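Local coordinates for protein alanine racemase (Oenococcus oeni PSU-1, PDB 3HUR) that belongs to the alanine racemase family, two-domain proteins that join an N-terminal TIM-type (beta/alpha)8 barrel to a C-terminal domain rich in beta strands, at residues H21-I26 and A59-L64; S206-W211 and P216-A221; L64-L69 and L73-A78. All coordinates share one frame; numbering follows the deposited sequence.

How the interactions relate
All three contacts belong to the N-terminal TIM-type barrel and join its strands, helices and loops. Interactions 1 and 3 share L64: strand 63-66 receives its incoming turn in interaction 1 and is covered by the helix that follows it in interaction 3, with centres 17 Å apart. Interaction 2 meets interaction 1 through helix 16-30, where I26 CG1 packs 3.8 Å from C209 CB; those centres are 15 Å apart. Interactions 2 and 3 do not touch, their nearest atoms being about 10 Å apart. Each has a sulfate ion bound to its first segment, at S206 in interaction 2 and at N68 in interaction 3.

Interaction 1. Residues H21-I26 and A59-L64; sequences HNLQEI and ASADAL
L23 and S60 meet where helix 16-30 of the TIM-type barrel lies against the turn leading into strand 63-66. On the helix side L23 does most of the touching. Its CB rests 3.7 Å from S60 O, and CD1 reaches the same carbonyl oxygen at 3.6 Å. CD1 also packs on the methyl group of A61, 3.8 Å from A61 CB, and passes 3.9 Å from S60 OG. This reach follows from the L23 torsions: CG lies opposite the carbonyl carbon (chi1 -77°), and CD1 continues the chain outward, roughly anti to CA (chi2 -163°). Q24, one residue on, adds a more exposed border to the contact. Its CG and NE2 both lie 4.2 Å from S60 CB, with the extended chain passing alongside the serine methylene. No hydrogen bond links the two segments, so the contact is van der Waals packing.

The next shell fixes the turn. A59, with positive phi (64°), is the C-prime residue of a Schellman motif that ends helix 48-57: S60 N bonds to F55 O and A59 N to Q56 O. S60 OG is hydrogen-bonded to T58 OG1, which holds the hydroxyl within the same helix end. F55 also packs on L23, S60 and A61, while A37 of strand 34-38 touches both L23 and A61, so the leucine is enclosed by helix and strand together. R27, further along helix 16-30, ties the helix to the turn by charge, since its NH2 forms a salt bridge with D62 OD2. That carboxylate oxygen is shared with V35 N. A weak hydrogen bond from R27 NH1 ends on S60 O, the oxygen against which L23 CB and CD1 lie.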
ATOM      1  N   HIS A  21       6.931   2.833  36.076  1.00 38.77           N
ATOM      2  CA  HIS A  21       7.281   4.182  36.346  1.00 39.82           C
ATOM      3  C   HIS A  21       6.209   5.141  35.848  1.00 39.45           C
ATOM      4  O   HIS A  21       5.859   6.087  36.543  1.00 40.34           O
ATOM      5  CB  HIS A  21       8.629   4.454  35.687  1.00 40.48           C
ATOM      6  CG  HIS A  21       9.092   5.864  35.798  1.00 44.62           C
ATOM      7  ND1 HIS A  21       9.853   6.317  36.859  1.00 49.89           N
ATOM      8  CD2 HIS A  21       8.947   6.916  34.957  1.00 48.84           C
ATOM      9  CE1 HIS A  21      10.131   7.596  36.680  1.00 49.97           C
ATOM     10  NE2 HIS A  21       9.601   7.983  35.528  1.00 50.74           N
ATOM     11  N   ASN A  22       5.680   4.912  34.656  1.00 38.78           N
ATOM     12  CA  ASN A  22       4.607   5.771  34.147  1.00 37.42           C
ATOM     13  C   ASN A  22       3.357   5.718  35.029  1.00 36.57           C
ATOM     14  O   ASN A  22       2.710   6.742  35.226  1.00 35.35           O
ATOM     15  CB  ASN A  22       4.234   5.436  32.698  1.00 36.91           C
ATOM     16  CG  ASN A  22       5.302   5.800  31.712  1.00 35.75           C
ATOM     17  OD1 ASN A  22       6.224   6.552  31.998  1.00 36.02           O
ATOM     18  ND2 ASN A  22       5.176   5.265  30.526  1.00 34.77           N
ATOM     19  N   LEU A  23       3.008   4.543  35.550  1.00 36.24           N
ATOM     20  CA  LEU A  23       1.834   4.450  36.435  1.00 35.84           C
ATOM     21  C   LEU A  23       2.116   5.203  37.728  1.00 37.09           C
ATOM     22  O   LEU A  23       1.282   5.949  38.210  1.00 36.09           O
ATOM     23  CB  LEU A  23       1.431   3.009  36.739  1.00 35.02           C
ATOM     24  CG  LEU A  23       0.671   2.265  35.637  1.00 33.38           C
ATOM     25  CD1 LEU A  23      -0.035   1.009  36.198  1.00 30.02           C
ATOM     26  CD2 LEU A  23      -0.309   3.174  34.963  1.00 30.46           C
ATOM     27  N   GLN A  24       3.308   5.002  38.270  1.00 38.81           N
ATOM     28  CA  GLN A  24       3.771   5.761  39.415  1.00 40.62           C
ATOM     29  C   GLN A  24       3.728   7.312  39.215  1.00 41.61           C
ATOM     30  O   GLN A  24       3.278   8.021  40.101  1.00 42.44           O
ATOM     31  CB  GLN A  24       5.167   5.271  39.824  1.00 40.72           C
ATOM     32  CG  GLN A  24       5.146   3.865  40.526  1.00 42.48           C
ATOM     33  CD  GLN A  24       6.493   3.079  40.425  1.00 44.61           C
ATOM     34  OE1 GLN A  24       7.472   3.530  39.792  1.00 47.81           O
ATOM     35  NE2 GLN A  24       6.528   1.899  41.037  1.00 42.25           N
ATOM     36  N   GLU A  25       4.177   7.830  38.073  1.00 42.52           N
ATOM     37  CA  GLU A  25       4.198   9.277  37.827  1.00 43.00           C
ATOM     38  C   GLU A  25       2.839   9.854  37.810  1.00 42.76           C
ATOM     39  O   GLU A  25       2.600  10.914  38.390  1.00 42.64           O
ATOM     40  CB  GLU A  25       4.805   9.633  36.475  1.00 43.60           C
ATOM     41  CG  GLU A  25       6.296   9.561  36.435  1.00 46.27           C
ATOM     42  CD  GLU A  25       6.944  10.713  37.136  1.00 48.70           C
ATOM     43  OE1 GLU A  25       6.672  11.892  36.769  1.00 50.50           O
ATOM     44  OE2 GLU A  25       7.743  10.418  38.036  1.00 50.98           O
ATOM     45  N   ILE A  26       1.952   9.183  37.095  1.00 42.85           N
ATOM     46  CA  ILE A  26       0.642   9.738  36.883  1.00 43.48           C
ATOM     47  C   ILE A  26      -0.213   9.628  38.160  1.00 44.66           C
ATOM     48  O   ILE A  26      -1.228  10.328  38.300  1.00 44.67           O
ATOM     49  CB  ILE A  26      -0.046   9.128  35.644  1.00 42.81           C
ATOM     50  CG1 ILE A  26      -1.122  10.072  35.130  1.00 42.61           C
ATOM     51  CG2 ILE A  26      -0.654   7.768  35.954  1.00 42.59           C
ATOM     52  CD1 ILE A  26      -0.594  11.385  34.577  1.00 40.70           C
ATOM     53  N   ALA A  59       2.979  -3.195  42.590  1.00 38.85           N
ATOM     54  CA  ALA A  59       1.844  -2.604  43.294  1.00 39.37           C
ATOM     55  C   ALA A  59       1.460  -1.243  42.704  1.00 38.97           C
ATOM     56  O   ALA A  59       0.815  -0.428  43.369  1.00 39.58           O
ATOM     57  CB  ALA A  59       2.147  -2.472  44.777  1.00 38.68           C
ATOM     58  N   SER A  60       1.824  -1.029  41.442  1.00 38.22           N
ATOM     59  CA  SER A  60       1.670   0.265  40.814  1.00 36.98           C
ATOM     60  C   SER A  60       0.311   0.427  40.197  1.00 36.02           C
ATOM     61  O   SER A  60      -0.057   1.550  39.805  1.00 36.79           O
ATOM     62  CB  SER A  60       2.795   0.518  39.820  1.00 36.93           C
ATOM     63  OG  SER A  60       2.685  -0.331  38.706  1.00 38.68           O
ATOM     64  N   ALA A  61      -0.451  -0.671  40.149  1.00 34.91           N
ATOM     65  CA  ALA A  61      -1.884  -0.667  39.786  1.00 33.93           C
ATOM     66  C   ALA A  61      -2.705  -1.492  40.791  1.00 33.43           C
ATOM     67  O   ALA A  61      -2.248  -2.522  41.222  1.00 32.69           O
ATOM     68  CB  ALA A  61      -2.072  -1.246  38.413  1.00 33.65           C
ATOM     69  N   ASP A  62      -3.928  -1.061  41.091  1.00 33.21           N
ATOM     70  CA  ASP A  62      -4.818  -1.741  42.027  1.00 33.87           C
ATOM     71  C   ASP A  62      -5.925  -2.542  41.342  1.00 33.93           C
ATOM     72  O   ASP A  62      -6.640  -3.339  41.984  1.00 34.90           O
ATOM     73  CB  ASP A  62      -5.467  -0.701  42.957  1.00 34.19           C
ATOM     74  CG  ASP A  62      -4.451   0.299  43.494  1.00 36.27           C
ATOM     75  OD1 ASP A  62      -3.638  -0.076  44.379  1.00 39.54           O
ATOM     76  OD2 ASP A  62      -4.419   1.430  42.977  1.00 34.67           O
ATOM     77  N   ALA A  63      -6.139  -2.271  40.063  1.00 32.80           N
ATOM     78  CA  ALA A  63      -6.951  -3.154  39.222  1.00 31.40           C
ATOM     79  C   ALA A  63      -6.511  -3.072  37.752  1.00 30.38           C
ATOM     80  O   ALA A  63      -5.666  -2.261  37.353  1.00 29.50           O
ATOM     81  CB  ALA A  63      -8.374  -2.823  39.351  1.00 31.13           C
ATOM     82  N   LEU A  64      -7.108  -3.919  36.953  1.00 29.73           N
ATOM     83  CA  LEU A  64      -6.804  -3.967  35.540  1.00 29.12           C
ATOM     84  C   LEU A  64      -8.117  -3.894  34.819  1.00 27.84           C
ATOM     85  O   LEU A  64      -9.057  -4.551  35.227  1.00 27.13           O
ATOM     86  CB  LEU A  64      -6.119  -5.299  35.185  1.00 29.03           C
ATOM     87  CG  LEU A  64      -4.863  -5.631  35.980  1.00 28.63           C
ATOM     88  CD1 LEU A  64      -4.432  -7.088  35.707  1.00 25.63           C
ATOM     89  CD2 LEU A  64      -3.787  -4.644  35.659  1.00 24.28           C
TER

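Interaction 2. Residues S206-W211 and P216-A221; sequences SATCIW and PRISFA. With SO4 (sulfate ion), chain B.
T208 and I218 make the apolar part of this contact, between helix 206-211 of the TIM-type barrel and the loop leading to strand 222-223. Methyl meets methyl, T208 CG2 lying 3.8 Å from I218 CG2, with the two side chains crossing at a slant. The threonine torsion (OG1 at chi1 -46°) sends CG2 out to the isoleucine and leaves OG1 beside the backbone N, hydrogen-bonded to N205 OD1.

The aromatic part is looser. CE1 of F220 approaches the helix backbone: T208 O lies near the ring plane at its edge, 4.3 Å from CE1, and C209 CA comes in obliquely at the same distance.

Polar bonds act within the segments and outside them. S219 OG accepts a hydrogen bond from A221 N at 3.1 Å (158°), an ST turn with F220 in its middle. At the start of the helix the sulfate O4 receives a weak bond from S206 N; S206 OG also lies against O4, but at a doubtfully short distance. The sulfate is also bound by Q227 N, and the helix N-terminus would be expected to favour such an anion.

Around the contact, F180 and L184 of helix 174-191 cover I218, while T30 of helix 16-30 packs on both C209 and F220. A221 carries the loop into strand 222-223, bonding through its backbone with K33 and K34 just before and at the start of strand 34-38.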
ATOM      1  N   SER A 206      -6.889   8.971  30.348  1.00 33.54           N
ATOM      2  CA  SER A 206      -5.488   9.392  30.242  1.00 33.29           C
ATOM      3  C   SER A 206      -5.381  10.890  30.091  1.00 32.83           C
ATOM      4  O   SER A 206      -4.511  11.539  30.664  1.00 33.25           O
ATOM      5  CB  SER A 206      -4.797   8.724  29.030  1.00 33.59           C
ATOM      6  OG  SER A 206      -4.336   7.395  29.287  1.00 34.48           O
ATOM      7  N   ALA A 207      -6.233  11.412  29.240  1.00 32.15           N
ATOM      8  CA  ALA A 207      -6.181  12.800  28.844  1.00 32.48           C
ATOM      9  C   ALA A 207      -6.613  13.702  30.053  1.00 32.90           C
ATOM     10  O   ALA A 207      -5.960  14.714  30.367  1.00 32.12           O
ATOM     11  CB  ALA A 207      -7.086  13.009  27.597  1.00 31.46           C
ATOM     12  N   THR A 208      -7.669  13.272  30.745  1.00 32.89           N
ATOM     13  CA  THR A 208      -8.098  13.907  31.935  1.00 33.49           C
ATOM     14  C   THR A 208      -6.963  13.900  32.928  1.00 34.94           C
ATOM     15  O   THR A 208      -6.644  14.947  33.529  1.00 35.73           O
ATOM     16  CB  THR A 208      -9.333  13.247  32.518  1.00 33.74           C
ATOM     17  OG1 THR A 208     -10.290  13.020  31.481  1.00 33.55           O
ATOM     18  CG2 THR A 208      -9.980  14.162  33.561  1.00 34.89           C
ATOM     19  N   CYS A 209      -6.291  12.772  33.088  1.00 35.84           N
ATOM     20  CA  CYS A 209      -5.180  12.737  34.041  1.00 36.93           C
ATOM     21  C   CYS A 209      -4.079  13.725  33.657  1.00 37.20           C
ATOM     22  O   CYS A 209      -3.496  14.412  34.526  1.00 37.06           O
ATOM     23  CB  CYS A 209      -4.584  11.317  34.162  1.00 37.38           C
ATOM     24  SG  CYS A 209      -5.637  10.099  34.998  1.00 39.48           S
ATOM     25  N   ILE A 210      -3.764  13.795  32.366  1.00 37.65           N
ATOM     26  CA  ILE A 210      -2.582  14.569  31.966  1.00 38.29           C
ATOM     27  C   ILE A 210      -2.858  16.077  32.082  1.00 39.21           C
ATOM     28  O   ILE A 210      -2.217  16.739  32.874  1.00 38.52           O
ATOM     29  CB  ILE A 210      -2.096  14.262  30.531  1.00 38.36           C
ATOM     30  CG1 ILE A 210      -1.597  12.812  30.420  1.00 38.01           C
ATOM     31  CG2 ILE A 210      -1.001  15.268  30.109  1.00 35.65           C
ATOM     32  CD1 ILE A 210      -1.435  12.351  29.032  1.00 36.32           C
ATOM     33  N   TRP A 211      -3.831  16.566  31.313  1.00 40.36           N
ATOM     34  CA  TRP A 211      -4.098  17.996  31.167  1.00 42.02           C
ATOM     35  C   TRP A 211      -5.153  18.646  32.110  1.00 42.60           C
ATOM     36  O   TRP A 211      -5.435  19.806  31.948  1.00 43.23           O
ATOM     37  CB  TRP A 211      -4.451  18.318  29.702  1.00 42.25           C
ATOM     38  CG  TRP A 211      -3.284  18.085  28.793  1.00 44.00           C
ATOM     39  CD1 TRP A 211      -2.161  18.855  28.670  1.00 44.64           C
ATOM     40  CD2 TRP A 211      -3.088  16.951  27.939  1.00 44.54           C
ATOM     41  NE1 TRP A 211      -1.282  18.276  27.761  1.00 43.88           N
ATOM     42  CE2 TRP A 211      -1.825  17.104  27.313  1.00 43.66           C
ATOM     43  CE3 TRP A 211      -3.860  15.824  27.642  1.00 44.23           C
ATOM     44  CZ2 TRP A 211      -1.334  16.194  26.390  1.00 44.27           C
ATOM     45  CZ3 TRP A 211      -3.371  14.922  26.731  1.00 45.82           C
ATOM     46  CH2 TRP A 211      -2.110  15.111  26.112  1.00 44.50           C
ATOM     47  N   PRO A 216      -9.937  20.907  40.667  1.00 46.16           N
ATOM     48  CA  PRO A 216     -10.508  20.238  41.856  1.00 45.24           C
ATOM     49  C   PRO A 216     -11.869  19.616  41.624  1.00 44.30           C
ATOM     50  O   PRO A 216     -12.325  18.824  42.437  1.00 43.94           O
ATOM     51  CB  PRO A 216     -10.640  21.369  42.862  1.00 45.63           C
ATOM     52  CG  PRO A 216      -9.649  22.400  42.415  1.00 46.50           C
ATOM     53  CD  PRO A 216      -9.640  22.322  40.927  1.00 46.33           C
ATOM     54  N   ARG A 217     -12.524  19.984  40.532  1.00 43.55           N
ATOM     55  CA  ARG A 217     -13.843  19.456  40.236  1.00 43.63           C
ATOM     56  C   ARG A 217     -13.781  18.009  39.738  1.00 43.73           C
ATOM     57  O   ARG A 217     -14.816  17.307  39.686  1.00 43.82           O
ATOM     58  CB  ARG A 217     -14.507  20.310  39.162  1.00 43.86           C
ATOM     59  CG  ARG A 217     -14.902  21.750  39.584  1.00 44.21           C
ATOM     60  CD  ARG A 217     -15.490  22.539  38.403  1.00 43.30           C
ATOM     61  NE  ARG A 217     -14.490  22.788  37.372  1.00 43.85           N
ATOM     62  CZ  ARG A 217     -14.746  23.191  36.130  1.00 44.22           C
ATOM     63  NH1 ARG A 217     -15.978  23.408  35.733  1.00 43.68           N
ATOM     64  NH2 ARG A 217     -13.748  23.359  35.261  1.00 46.29           N
ATOM     65  N   ILE A 218     -12.588  17.585  39.312  1.00 43.09           N
ATOM     66  CA  ILE A 218     -12.388  16.223  38.847  1.00 43.07           C
ATOM     67  C   ILE A 218     -11.915  15.393  40.039  1.00 41.99           C
ATOM     68  O   ILE A 218     -10.958  15.760  40.726  1.00 41.34           O
ATOM     69  CB  ILE A 218     -11.334  16.134  37.706  1.00 43.22           C
ATOM     70  CG1 ILE A 218     -11.625  17.126  36.571  1.00 44.20           C
ATOM     71  CG2 ILE A 218     -11.301  14.756  37.126  1.00 43.48           C
ATOM     72  CD1 ILE A 218     -12.903  16.850  35.817  1.00 45.54           C
ATOM     73  N   SER A 219     -12.601  14.295  40.304  1.00 41.44           N
ATOM     74  CA  SER A 219     -12.106  13.339  41.303  1.00 41.95           C
ATOM     75  C   SER A 219     -11.047  12.392  40.701  1.00 42.00           C
ATOM     76  O   SER A 219     -11.250  11.758  39.671  1.00 41.29           O
ATOM     77  CB  SER A 219     -13.246  12.491  41.865  1.00 42.20           C
ATOM     78  OG  SER A 219     -12.732  11.480  42.724  1.00 42.81           O
ATOM     79  N   PHE A 220      -9.916  12.316  41.373  1.00 42.43           N
ATOM     80  CA  PHE A 220      -8.875  11.399  41.013  1.00 42.56           C
ATOM     81  C   PHE A 220      -8.855  10.235  41.979  1.00 42.16           C
ATOM     82  O   PHE A 220      -7.864   9.519  42.118  1.00 42.53           O
ATOM     83  CB  PHE A 220      -7.582  12.176  40.933  1.00 42.77           C
ATOM     84  CG  PHE A 220      -7.624  13.212  39.855  1.00 43.15           C
ATOM     85  CD1 PHE A 220      -7.521  12.829  38.518  1.00 43.24           C
ATOM     86  CD2 PHE A 220      -7.866  14.541  40.158  1.00 43.67           C
ATOM     87  CE1 PHE A 220      -7.605  13.755  37.497  1.00 43.75           C
ATOM     88  CE2 PHE A 220      -7.945  15.487  39.148  1.00 44.53           C
ATOM     89  CZ  PHE A 220      -7.809  15.089  37.803  1.00 46.02           C
ATOM     90  N   ALA A 221     -10.002  10.001  42.600  1.00 41.65           N
ATOM     91  CA  ALA A 221     -10.108   8.908  43.553  1.00 41.48           C
ATOM     92  C   ALA A 221      -9.519   7.620  42.912  1.00 40.71           C
ATOM     93  O   ALA A 221      -8.568   7.034  43.446  1.00 41.50           O
ATOM     94  CB  ALA A 221     -11.569   8.716  43.988  1.00 40.37           C
TER
HETATM   95  S   SO4 B 395      -7.600   6.105  27.647  1.00 39.45           S
HETATM   96  O1  SO4 B 395      -6.826   5.696  26.503  1.00 43.49           O
HETATM   97  O2  SO4 B 395      -8.436   7.248  27.388  1.00 40.84           O
HETATM   98  O3  SO4 B 395      -8.540   5.066  27.951  1.00 39.22           O
HETATM   99  O4  SO4 B 395      -6.586   6.417  28.641  1.00 38.50           O

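Interaction 3. Residues L64-L69 and L73-A78; sequences LIVSNL and LELRQA. With SO4 (sulfate ion), chain D.
L75 and V66 reach toward each other tip to tip, helix 69-77 covering strand 63-66 in a beta-alpha-beta unit of the TIM-type barrel. In L75, CB points at the strand but stays 6.1 Å from V66 CG1. CG, placed beside the backbone N (chi1 -76°), closes that gap to 5.0 Å. CD1 completes the reach, 3.6 Å from V66 CG1, and also borders L64 CD1 at 4.5 Å. L75 CD2, the other branch, stays farther off, 4.7 Å from L64 CD1. Nearer the start of the helix, L73 N donates to L69 O at 3.0 Å (165°), a bond of the first helical turn, and L73 CG sits 3.7 Å from the same oxygen. Just before the helix, N68 ND2 donates to sulfate O2, an ion also held by D42 N and by R8 NH1 of the second subunit.

A52 of helix 48-57 packs against both L64 and L75, and V66 rests on V86 of strand 84-86, which pairs with strand 63-66. Helix 69-77 also meets the second subunit: E74 forms a salt bridge with its K371, and L73 packs on its Y386.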
ATOM      1  N   LEU A  64      -7.108  -3.919  36.953  1.00 29.73           N
ATOM      2  CA  LEU A  64      -6.804  -3.967  35.540  1.00 29.12           C
ATOM      3  C   LEU A  64      -8.117  -3.894  34.819  1.00 27.84           C
ATOM      4  O   LEU A  64      -9.057  -4.551  35.227  1.00 27.13           O
ATOM      5  CB  LEU A  64      -6.119  -5.299  35.185  1.00 29.03           C
ATOM      6  CG  LEU A  64      -4.863  -5.631  35.980  1.00 28.63           C
ATOM      7  CD1 LEU A  64      -4.432  -7.088  35.707  1.00 25.63           C
ATOM      8  CD2 LEU A  64      -3.787  -4.644  35.659  1.00 24.28           C
ATOM      9  N   ILE A  65      -8.174  -3.102  33.749  1.00 27.70           N
ATOM     10  CA  ILE A  65      -9.383  -3.031  32.887  1.00 27.59           C
ATOM     11  C   ILE A  65      -9.019  -3.538  31.471  1.00 27.47           C
ATOM     12  O   ILE A  65      -7.979  -3.166  30.913  1.00 27.36           O
ATOM     13  CB  ILE A  65      -9.912  -1.568  32.778  1.00 27.38           C
ATOM     14  CG1 ILE A  65     -10.049  -0.928  34.171  1.00 28.53           C
ATOM     15  CG2 ILE A  65     -11.222  -1.539  32.057  1.00 27.34           C
ATOM     16  CD1 ILE A  65     -10.543   0.606  34.227  1.00 26.16           C
ATOM     17  N   VAL A  66      -9.872  -4.390  30.921  1.00 27.77           N
ATOM     18  CA  VAL A  66      -9.682  -4.981  29.617  1.00 27.91           C
ATOM     19  C   VAL A  66     -11.023  -4.972  28.868  1.00 29.73           C
ATOM     20  O   VAL A  66     -12.056  -4.630  29.476  1.00 29.23           O
ATOM     21  CB  VAL A  66      -9.089  -6.428  29.694  1.00 27.36           C
ATOM     22  CG1 VAL A  66      -7.736  -6.452  30.462  1.00 25.32           C
ATOM     23  CG2 VAL A  66     -10.048  -7.346  30.271  1.00 23.61           C
ATOM     24  N   SER A  67     -10.989  -5.323  27.565  1.00 31.33           N
ATOM     25  CA  SER A  67     -12.142  -5.144  26.633  1.00 33.49           C
ATOM     26  C   SER A  67     -12.955  -6.395  26.338  1.00 33.25           C
ATOM     27  O   SER A  67     -13.980  -6.335  25.709  1.00 32.57           O
ATOM     28  CB  SER A  67     -11.641  -4.619  25.281  1.00 34.20           C
ATOM     29  OG  SER A  67     -10.584  -3.655  25.468  1.00 39.07           O
ATOM     30  N   ASN A  68     -12.446  -7.543  26.744  1.00 33.90           N
ATOM     31  CA  ASN A  68     -13.051  -8.811  26.408  1.00 33.60           C
ATOM     32  C   ASN A  68     -12.920  -9.754  27.610  1.00 33.68           C
ATOM     33  O   ASN A  68     -11.896  -9.828  28.281  1.00 32.85           O
ATOM     34  CB  ASN A  68     -12.360  -9.422  25.177  1.00 33.70           C
ATOM     35  CG  ASN A  68     -12.684  -8.687  23.861  1.00 34.16           C
ATOM     36  OD1 ASN A  68     -13.780  -8.861  23.245  1.00 37.11           O
ATOM     37  ND2 ASN A  68     -11.708  -7.918  23.386  1.00 31.09           N
ATOM     38  N   LEU A  69     -13.990 -10.459  27.885  1.00 34.57           N
ATOM     39  CA  LEU A  69     -13.970 -11.497  28.868  1.00 35.69           C
ATOM     40  C   LEU A  69     -12.761 -12.434  28.667  1.00 36.46           C
ATOM     41  O   LEU A  69     -11.990 -12.695  29.591  1.00 36.50           O
ATOM     42  CB  LEU A  69     -15.263 -12.284  28.733  1.00 35.60           C
ATOM     43  CG  LEU A  69     -15.474 -13.367  29.774  1.00 36.64           C
ATOM     44  CD1 LEU A  69     -15.396 -12.752  31.157  1.00 33.59           C
ATOM     45  CD2 LEU A  69     -16.816 -14.090  29.500  1.00 36.54           C
ATOM     46  N   LEU A  73     -10.038 -13.909  31.502  1.00 30.45           N
ATOM     47  CA  LEU A  73      -9.765 -15.331  31.746  1.00 31.48           C
ATOM     48  C   LEU A  73      -8.296 -15.707  31.527  1.00 31.81           C
ATOM     49  O   LEU A  73      -7.720 -16.367  32.365  1.00 31.98           O
ATOM     50  CB  LEU A  73     -10.716 -16.211  30.913  1.00 31.48           C
ATOM     51  CG  LEU A  73     -12.217 -15.983  31.253  1.00 33.09           C
ATOM     52  CD1 LEU A  73     -13.160 -17.008  30.645  1.00 33.08           C
ATOM     53  CD2 LEU A  73     -12.463 -15.943  32.724  1.00 30.95           C
ATOM     54  N   GLU A  74      -7.678 -15.212  30.458  1.00 32.51           N
ATOM     55  CA  GLU A  74      -6.270 -15.439  30.217  1.00 33.38           C
ATOM     56  C   GLU A  74      -5.385 -14.826  31.256  1.00 32.48           C
ATOM     57  O   GLU A  74      -4.378 -15.382  31.629  1.00 33.55           O
ATOM     58  CB  GLU A  74      -5.833 -14.811  28.879  1.00 35.02           C
ATOM     59  CG  GLU A  74      -6.187 -15.536  27.570  1.00 38.92           C
ATOM     60  CD  GLU A  74      -5.748 -14.699  26.326  1.00 44.67           C
ATOM     61  OE1 GLU A  74      -4.534 -14.697  25.910  1.00 47.93           O
ATOM     62  OE2 GLU A  74      -6.628 -14.006  25.806  1.00 44.27           O
ATOM     63  N   LEU A  75      -5.666 -13.598  31.624  1.00 32.63           N
ATOM     64  CA  LEU A  75      -4.931 -12.961  32.692  1.00 32.34           C
ATOM     65  C   LEU A  75      -5.029 -13.841  33.970  1.00 32.97           C
ATOM     66  O   LEU A  75      -4.042 -14.039  34.681  1.00 32.21           O
ATOM     67  CB  LEU A  75      -5.478 -11.541  32.915  1.00 32.15           C
ATOM     68  CG  LEU A  75      -5.102 -10.415  31.911  1.00 30.86           C
ATOM     69  CD1 LEU A  75      -5.989  -9.162  32.088  1.00 28.46           C
ATOM     70  CD2 LEU A  75      -3.635 -10.009  32.120  1.00 28.71           C
ATOM     71  N   ARG A  76      -6.205 -14.409  34.232  1.00 33.95           N
ATOM     72  CA  ARG A  76      -6.391 -15.228  35.446  1.00 35.70           C
ATOM     73  C   ARG A  76      -5.525 -16.466  35.383  1.00 37.10           C
ATOM     74  O   ARG A  76      -4.813 -16.766  36.325  1.00 36.94           O
ATOM     75  CB  ARG A  76      -7.862 -15.626  35.659  1.00 35.20           C
ATOM     76  CG  ARG A  76      -8.732 -14.497  36.114  1.00 35.10           C
ATOM     77  CD  ARG A  76      -8.352 -14.060  37.529  1.00 34.86           C
ATOM     78  NE  ARG A  76      -9.201 -12.957  38.006  1.00 31.01           N
ATOM     79  CZ  ARG A  76      -8.737 -11.908  38.652  1.00 29.83           C
ATOM     80  NH1 ARG A  76      -7.451 -11.794  38.895  1.00 33.00           N
ATOM     81  NH2 ARG A  76      -9.538 -10.939  39.025  1.00 33.24           N
ATOM     82  N   GLN A  77      -5.583 -17.156  34.242  1.00 38.79           N
ATOM     83  CA  GLN A  77      -4.672 -18.237  33.942  1.00 39.92           C
ATOM     84  C   GLN A  77      -3.214 -17.881  34.152  1.00 39.48           C
ATOM     85  O   GLN A  77      -2.432 -18.759  34.499  1.00 39.56           O
ATOM     86  CB  GLN A  77      -4.790 -18.665  32.490  1.00 40.81           C
ATOM     87  CG  GLN A  77      -5.916 -19.614  32.171  1.00 44.49           C
ATOM     88  CD  GLN A  77      -5.639 -20.393  30.876  1.00 48.36           C
ATOM     89  OE1 GLN A  77      -4.876 -19.931  29.993  1.00 51.59           O
ATOM     90  NE2 GLN A  77      -6.251 -21.569  30.758  1.00 46.03           N
ATOM     91  N   ALA A  78      -2.821 -16.634  33.892  1.00 39.10           N
ATOM     92  CA  ALA A  78      -1.403 -16.242  34.041  1.00 38.52           C
ATOM     93  C   ALA A  78      -1.047 -15.844  35.456  1.00 39.03           C
ATOM     94  O   ALA A  78       0.040 -15.302  35.684  1.00 38.39           O
ATOM     95  CB  ALA A  78      -1.057 -15.152  33.091  1.00 37.86           C
TER
HETATM   96  S   SO4 D 397      -7.596  -7.983  24.069  1.00 60.09           S
HETATM   97  O1  SO4 D 397      -7.309  -7.757  22.663  1.00 60.27           O
HETATM   98  O2  SO4 D 397      -8.738  -7.184  24.603  1.00 56.66           O
HETATM   99  O3  SO4 D 397      -7.802  -9.428  24.150  1.00 59.23           O
HETATM  100  O4  SO4 D 397      -6.369  -7.617  24.794  1.00 60.04           O